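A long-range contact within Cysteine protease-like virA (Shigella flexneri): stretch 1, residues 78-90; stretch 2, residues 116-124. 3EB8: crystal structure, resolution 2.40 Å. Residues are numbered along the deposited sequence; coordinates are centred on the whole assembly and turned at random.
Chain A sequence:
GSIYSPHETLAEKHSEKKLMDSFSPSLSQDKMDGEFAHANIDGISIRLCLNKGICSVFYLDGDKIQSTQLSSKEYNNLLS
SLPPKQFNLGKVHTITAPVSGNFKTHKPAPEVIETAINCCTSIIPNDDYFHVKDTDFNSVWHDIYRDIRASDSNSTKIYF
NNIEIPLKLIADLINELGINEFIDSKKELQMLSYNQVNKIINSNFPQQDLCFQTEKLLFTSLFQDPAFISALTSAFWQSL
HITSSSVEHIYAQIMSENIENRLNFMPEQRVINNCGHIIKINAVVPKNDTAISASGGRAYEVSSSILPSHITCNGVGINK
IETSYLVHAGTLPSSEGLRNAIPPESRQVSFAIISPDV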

ATOM      1  N   LEU A  78     -17.523   6.602   8.947  1.00 61.00           N
ATOM      2  CA  LEU A  78     -16.936   5.339   9.389  1.00 59.95           C
ATOM      3  C   LEU A  78     -15.770   4.947   8.500  1.00 58.32           C
ATOM      4  O   LEU A  78     -14.726   4.546   8.982  1.00 57.42           O
ATOM      5  CB  LEU A  78     -17.987   4.227   9.400  1.00 60.62           C
ATOM      6  CG  LEU A  78     -17.545   2.841   9.873  1.00 59.90           C
ATOM      7  CD1 LEU A  78     -18.733   2.027  10.359  1.00 62.46           C
ATOM      8  CD2 LEU A  78     -16.845   2.099   8.777  1.00 58.69           C
ATOM      9  N   LEU A  79     -15.946   5.065   7.194  1.00 58.11           N
ATOM     10  CA  LEU A  79     -14.878   4.713   6.270  1.00 56.71           C
ATOM     11  C   LEU A  79     -13.588   5.502   6.502  1.00 55.93           C
ATOM     12  O   LEU A  79     -12.487   4.966   6.363  1.00 54.85           O
ATOM     13  CB  LEU A  79     -15.344   4.895   4.829  1.00 56.84           C
ATOM     14  CG  LEU A  79     -16.337   3.840   4.355  1.00 57.45           C
ATOM     15  CD1 LEU A  79     -16.714   4.061   2.896  1.00 57.67           C
ATOM     16  CD2 LEU A  79     -15.761   2.452   4.580  1.00 56.68           C
ATOM     17  N   SER A  80     -13.726   6.780   6.840  1.00 56.69           N
ATOM     18  CA  SER A  80     -12.556   7.623   7.014  1.00 56.24           C
ATOM     19  C   SER A  80     -11.799   7.274   8.293  1.00 56.02           C
ATOM     20  O   SER A  80     -10.624   7.590   8.424  1.00 55.48           O
ATOM     21  CB  SER A  80     -12.932   9.113   6.984  1.00 57.40           C
ATOM     22  OG  SER A  80     -13.687   9.476   8.124  1.00 65.31           O
ATOM     23  N   SER A  81     -12.452   6.590   9.220  1.00 58.26           N
ATOM     24  CA  SER A  81     -11.794   6.255  10.473  1.00 56.53           C
ATOM     25  C   SER A  81     -11.246   4.825  10.524  1.00 55.63           C
ATOM     26  O   SER A  81     -10.596   4.445  11.504  1.00 55.63           O
ATOM     27  CB  SER A  81     -12.741   6.514  11.647  1.00 59.78           C
ATOM     28  OG  SER A  81     -13.776   5.552  11.660  1.00 74.90           O
ATOM     29  N   LEU A  82     -11.524   4.025   9.494  1.00 55.09           N
ATOM     30  CA  LEU A  82     -10.960   2.671   9.412  1.00 54.44           C
ATOM     31  C   LEU A  82      -9.432   2.713   9.216  1.00 53.57           C
ATOM     32  O   LEU A  82      -8.889   3.669   8.682  1.00 55.85           O
ATOM     33  CB  LEU A  82     -11.618   1.864   8.282  1.00 54.31           C
ATOM     34  CG  LEU A  82     -13.096   1.477   8.438  1.00 55.32           C
ATOM     35  CD1 LEU A  82     -13.589   0.785   7.197  1.00 55.30           C
ATOM     36  CD2 LEU A  82     -13.316   0.598   9.654  1.00 55.86           C
ATOM     37  N   PRO A  83      -8.733   1.667   9.644  1.00 57.88           N
ATOM     38  CA  PRO A  83      -7.280   1.662   9.414  1.00 57.21           C
ATOM     39  C   PRO A  83      -6.944   1.432   7.927  1.00 52.40           C
ATOM     40  O   PRO A  83      -7.795   0.967   7.170  1.00 52.04           O
ATOM     41  CB  PRO A  83      -6.786   0.471  10.253  1.00 53.00           C
ATOM     42  CG  PRO A  83      -7.991  -0.069  10.965  1.00 71.07           C
ATOM     43  CD  PRO A  83      -9.215   0.423  10.261  1.00 53.80           C
ATOM     44  N   PRO A  84      -5.702   1.741   7.528  1.00 51.55           N
ATOM     45  CA  PRO A  84      -5.232   1.519   6.159  1.00 50.95           C
ATOM     46  C   PRO A  84      -5.145   0.019   5.853  1.00 54.19           C
ATOM     47  O   PRO A  84      -4.051  -0.535   5.787  1.00 50.96           O
ATOM     48  CB  PRO A  84      -3.819   2.107   6.185  1.00 52.86           C
ATOM     49  CG  PRO A  84      -3.386   1.924   7.636  1.00 51.28           C
ATOM     50  CD  PRO A  84      -4.639   2.310   8.379  1.00 51.73           C
ATOM     51  N   LYS A  85      -6.293  -0.624   5.669  1.00 55.77           N
ATOM     52  CA  LYS A  85      -6.336  -2.044   5.322  1.00 56.57           C
ATOM     53  C   LYS A  85      -7.212  -2.220   4.100  1.00 51.70           C
ATOM     54  O   LYS A  85      -7.954  -1.313   3.722  1.00 51.59           O
ATOM     55  CB  LYS A  85      -6.878  -2.878   6.483  1.00 52.40           C
ATOM     56  CG  LYS A  85      -6.059  -2.734   7.742  1.00 52.53           C
ATOM     57  CD  LYS A  85      -6.588  -3.587   8.865  1.00 53.34           C
ATOM     58  CE  LYS A  85      -5.704  -3.441  10.085  1.00 53.60           C
ATOM     59  NZ  LYS A  85      -6.322  -4.029  11.306  1.00 54.42           N
ATOM     60  N   GLN A  86      -7.113  -3.376   3.474  1.00 52.05           N
ATOM     61  CA  GLN A  86      -7.911  -3.668   2.295  1.00 52.32           C
ATOM     62  C   GLN A  86      -9.223  -4.339   2.701  1.00 53.25           C
ATOM     63  O   GLN A  86      -9.237  -5.473   3.167  1.00 53.95           O
ATOM     64  CB  GLN A  86      -7.113  -4.535   1.315  1.00 52.44           C
ATOM     65  CG  GLN A  86      -5.762  -3.947   0.917  1.00 51.69           C
ATOM     66  CD  GLN A  86      -4.988  -4.863  -0.021  1.00 52.05           C
ATOM     67  OE1 GLN A  86      -4.644  -5.993   0.337  1.00 52.81           O
ATOM     68  NE2 GLN A  86      -4.735  -4.390  -1.237  1.00 51.67           N
ATOM     69  N   PHE A  87     -10.321  -3.618   2.538  1.00 53.42           N
ATOM     70  CA  PHE A  87     -11.634  -4.153   2.855  1.00 54.47           C
ATOM     71  C   PHE A  87     -12.437  -4.433   1.592  1.00 55.11           C
ATOM     72  O   PHE A  87     -12.267  -3.780   0.564  1.00 54.67           O
ATOM     73  CB  PHE A  87     -12.426  -3.193   3.747  1.00 54.63           C
ATOM     74  CG  PHE A  87     -11.820  -2.984   5.096  1.00 54.32           C
ATOM     75  CD1 PHE A  87     -10.931  -1.946   5.320  1.00 53.50           C
ATOM     76  CD2 PHE A  87     -12.141  -3.826   6.149  1.00 55.02           C
ATOM     77  CE1 PHE A  87     -10.371  -1.757   6.573  1.00 53.42           C
ATOM     78  CE2 PHE A  87     -11.578  -3.643   7.411  1.00 54.87           C
ATOM     79  CZ  PHE A  87     -10.697  -2.609   7.624  1.00 54.09           C
ATOM     80  N   ASN A  88     -13.329  -5.407   1.684  1.00 56.30           N
ATOM     81  CA  ASN A  88     -14.264  -5.621   0.611  1.00 57.28           C
ATOM     82  C   ASN A  88     -15.422  -4.633   0.715  1.00 57.65           C
ATOM     83  O   ASN A  88     -16.454  -4.941   1.300  1.00 59.73           O
ATOM     84  CB  ASN A  88     -14.759  -7.063   0.587  1.00 58.60           C
ATOM     85  CG  ASN A  88     -15.090  -7.514  -0.804  1.00 85.16           C
ATOM     86  OD1 ASN A  88     -16.259  -7.655  -1.161  1.00 85.77           O
ATOM     87  ND2 ASN A  88     -14.059  -7.699  -1.624  1.00 93.81           N
ATOM     88  N   LEU A  89     -15.234  -3.436   0.161  1.00 56.94           N
ATOM     89  CA  LEU A  89     -16.268  -2.409   0.202  1.00 57.52           C
ATOM     90  C   LEU A  89     -17.167  -2.460  -1.037  1.00 58.60           C
ATOM     91  O   LEU A  89     -18.241  -1.867  -1.053  1.00 59.61           O
ATOM     92  CB  LEU A  89     -15.651  -1.021   0.364  1.00 56.50           C
ATOM     93  CG  LEU A  89     -14.650  -0.896   1.505  1.00 55.54           C
ATOM     94  CD1 LEU A  89     -14.034   0.479   1.513  1.00 54.76           C
ATOM     95  CD2 LEU A  89     -15.310  -1.205   2.832  1.00 56.25           C
ATOM     96  N   GLY A  90     -16.718  -3.179  -2.064  1.00 67.33           N
ATOM     97  CA  GLY A  90     -17.475  -3.340  -3.291  1.00 59.69           C
ATOM     98  C   GLY A  90     -17.710  -2.052  -4.060  1.00 59.60           C
ATOM     99  O   GLY A  90     -18.615  -1.963  -4.875  1.00 66.14           O
ATOM    100  N   ALA A 116      -4.131   9.907   2.218  1.00 51.36           N
ATOM    101  CA  ALA A 116      -3.971   8.756   1.333  1.00 50.47           C
ATOM    102  C   ALA A 116      -3.097   7.682   1.972  1.00 51.45           C
ATOM    103  O   ALA A 116      -3.398   6.486   1.879  1.00 49.72           O
ATOM    104  CB  ALA A 116      -3.392   9.172   0.002  1.00 50.12           C
ATOM    105  N   ILE A 117      -2.012   8.107   2.615  1.00 50.30           N
ATOM    106  CA  ILE A 117      -1.119   7.167   3.266  1.00 50.18           C
ATOM    107  C   ILE A 117      -1.878   6.307   4.289  1.00 55.33           C
ATOM    108  O   ILE A 117      -1.673   5.097   4.381  1.00 50.13           O
ATOM    109  CB  ILE A 117       0.085   7.887   3.926  1.00 55.91           C
ATOM    110  CG1 ILE A 117       1.082   8.368   2.863  1.00 61.91           C
ATOM    111  CG2 ILE A 117       0.791   6.985   4.914  1.00 50.97           C
ATOM    112  CD1 ILE A 117       2.272   9.145   3.452  1.00 51.34           C
ATOM    113  N   ASN A 118      -2.790   6.922   5.023  1.00 50.91           N
ATOM    114  CA  ASN A 118      -3.456   6.229   6.120  1.00 51.24           C
ATOM    115  C   ASN A 118      -4.898   5.740   5.891  1.00 52.17           C
ATOM    116  O   ASN A 118      -5.554   5.291   6.832  1.00 52.48           O
ATOM    117  CB  ASN A 118      -3.371   7.081   7.386  1.00 52.12           C
ATOM    118  CG  ASN A 118      -1.934   7.292   7.840  1.00 52.36           C
ATOM    119  OD1 ASN A 118      -1.469   8.424   7.964  1.00 59.76           O
ATOM    120  ND2 ASN A 118      -1.215   6.194   8.060  1.00 52.11           N
ATOM    121  N   CYS A 119      -5.406   5.814   4.663  1.00 50.92           N
ATOM    122  CA  CYS A 119      -6.807   5.441   4.458  1.00 51.20           C
ATOM    123  C   CYS A 119      -6.982   3.978   4.043  1.00 54.61           C
ATOM    124  O   CYS A 119      -6.093   3.392   3.421  1.00 50.33           O
ATOM    125  CB  CYS A 119      -7.515   6.386   3.469  1.00 51.45           C
ATOM    126  SG  CYS A 119      -7.181   6.085   1.731  1.00 59.61           S
ATOM    127  N   CYS A 120      -8.115   3.387   4.413  1.00 51.36           N
ATOM    128  CA  CYS A 120      -8.429   2.024   4.006  1.00 51.34           C
ATOM    129  C   CYS A 120      -8.721   2.043   2.519  1.00 51.17           C
ATOM    130  O   CYS A 120      -8.876   3.112   1.947  1.00 52.22           O
ATOM    131  CB  CYS A 120      -9.647   1.495   4.768  1.00 52.13           C
ATOM    132  SG  CYS A 120     -11.240   2.316   4.376  1.00 53.42           S
ATOM    133  N   THR A 121      -8.795   0.879   1.892  1.00 51.20           N
ATOM    134  CA  THR A 121      -9.111   0.810   0.463  1.00 51.21           C
ATOM    135  C   THR A 121     -10.104  -0.324   0.213  1.00 51.99           C
ATOM    136  O   THR A 121     -10.352  -1.133   1.109  1.00 52.40           O
ATOM    137  CB  THR A 121      -7.845   0.568  -0.359  1.00 55.23           C
ATOM    138  OG1 THR A 121      -7.129  -0.536   0.215  1.00 50.76           O
ATOM    139  CG2 THR A 121      -6.944   1.815  -0.350  1.00 49.98           C
ATOM    140  N   SER A 122     -10.668  -0.382  -0.993  1.00 52.33           N
ATOM    141  CA  SER A 122     -11.659  -1.405  -1.344  1.00 53.32           C
ATOM    142  C   SER A 122     -11.100  -2.436  -2.324  1.00 53.41           C
ATOM    143  O   SER A 122     -10.563  -2.088  -3.378  1.00 53.01           O
ATOM    144  CB  SER A 122     -12.915  -0.754  -1.935  1.00 54.11           C
ATOM    145  OG  SER A 122     -13.876  -1.725  -2.318  1.00 55.27           O
ATOM    146  N   ILE A 123     -11.238  -3.708  -1.977  1.00 54.09           N
ATOM    147  CA  ILE A 123     -10.672  -4.781  -2.771  1.00 54.46           C
ATOM    148  C   ILE A 123     -11.417  -4.929  -4.099  1.00 55.27           C
ATOM    149  O   ILE A 123     -12.644  -4.956  -4.127  1.00 56.19           O
ATOM    150  CB  ILE A 123     -10.719  -6.108  -1.988  1.00 55.29           C
ATOM    151  CG1 ILE A 123      -9.804  -6.031  -0.771  1.00 54.59           C
ATOM    152  CG2 ILE A 123     -10.358  -7.303  -2.874  1.00 56.17           C
ATOM    153  CD1 ILE A 123     -10.124  -7.062   0.292  1.00 55.47           C
ATOM    154  N   ILE A 124     -10.661  -5.006  -5.191  1.00 55.05           N
ATOM    155  CA  ILE A 124     -11.186  -5.329  -6.506  1.00 55.98           C
ATOM    156  C   ILE A 124     -11.186  -6.846  -6.640  1.00 57.24           C
ATOM    157  O   ILE A 124     -10.127  -7.471  -6.614  1.00 57.66           O
ATOM    158  CB  ILE A 124     -10.289  -4.731  -7.615  1.00 55.26           C
ATOM    159  CG1 ILE A 124     -10.071  -3.230  -7.380  1.00 54.06           C
ATOM    160  CG2 ILE A 124     -10.872  -4.981  -8.975  1.00 56.30           C
ATOM    161  CD1 ILE A 124     -11.352  -2.475  -7.088  1.00 54.46           C
TER

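The two stretches, each a helix end followed, after a loop, by a short strand, meet along a two-stranded parallel ladder and bury 654 Å² between them. Three backbone hydrogen bonds form the ladder. Thr 121 N donates to Lys 85 O (3.0 Å), Phe 87 N to Thr 121 O (2.9 Å) and Ile 123 N to Phe 87 O (2.7 Å), all nearly straight. The carbonyls of Lys 85 and Phe 87 thus bracket Thr 121 and Ser 122, and the CA of Ser 122 sits 3.1 Å from Phe 87 O in a CA-H...O contact.

Side chains alternate across this sheet. Gln 86 and Thr 121 lie on one face, where the CG of Gln 86 comes to 3.7 Å from the OG1 of Thr 121; the polar ends of both are hydrogen-bonded elsewhere in the structure, so the contact between them costs no unpaired group. Phe 87 and Ser 122 lie on the other face.

The best-filled hollow belongs to Cys 120, which loses more area to the other stretch than any other residue here. Its small side chain fits where the chain turns from helix to strand: Cys 120 CB lies 3.1 Å from Pro 83 O and 3.7 Å from Phe 87 CD1, while Cys 120 SG reaches 3.5 Å from Leu 79 O and 4.0 Å from Leu 82 CB. Leu 89 CD1 adds a looser wall, 4.4 Å from Cys 120 SG. The Phe 87 ring presents its edge to Cys 120 CB, and Cys 120 SG stands obliquely to the ring, 5.5 Å from the centroid of the Phe 87 ring. A compact, weakly polar side chain suits a pocket lined by both leucine carbons and backbone oxygens.

Beside this pocket, Pro 84 packs its ring against the backbone leaving the second helix. Pro 84 CD is 3.5 Å from Asn 118 O, and Pro 84 CA makes a CA-H...O contact with Cys 119 O at 3.4 Å. The CD, bonded to the nitrogen where other residues carry an amide hydrogen, faces Asn 118 O.

At the far end of the ladder Ile 123 is the main bump. It points toward the first stretch, with Ile 123 CG1 3.7 Å from Gln 86 CB and Ile 123 CD1 3.4 Å from Gln 86 O, and Asn 88 ND2 closes to 3.7 Å from Ile 123 CB. Ser 122 lies against the turn at Leu 89 in the first stretch: Ser 122 OG is 3.3 Å from Leu 89 CB and accepts a weak hydrogen bond from Leu 89 N, also 3.3 Å. Gly 90 follows with positive phi, a conformation that favours glycine.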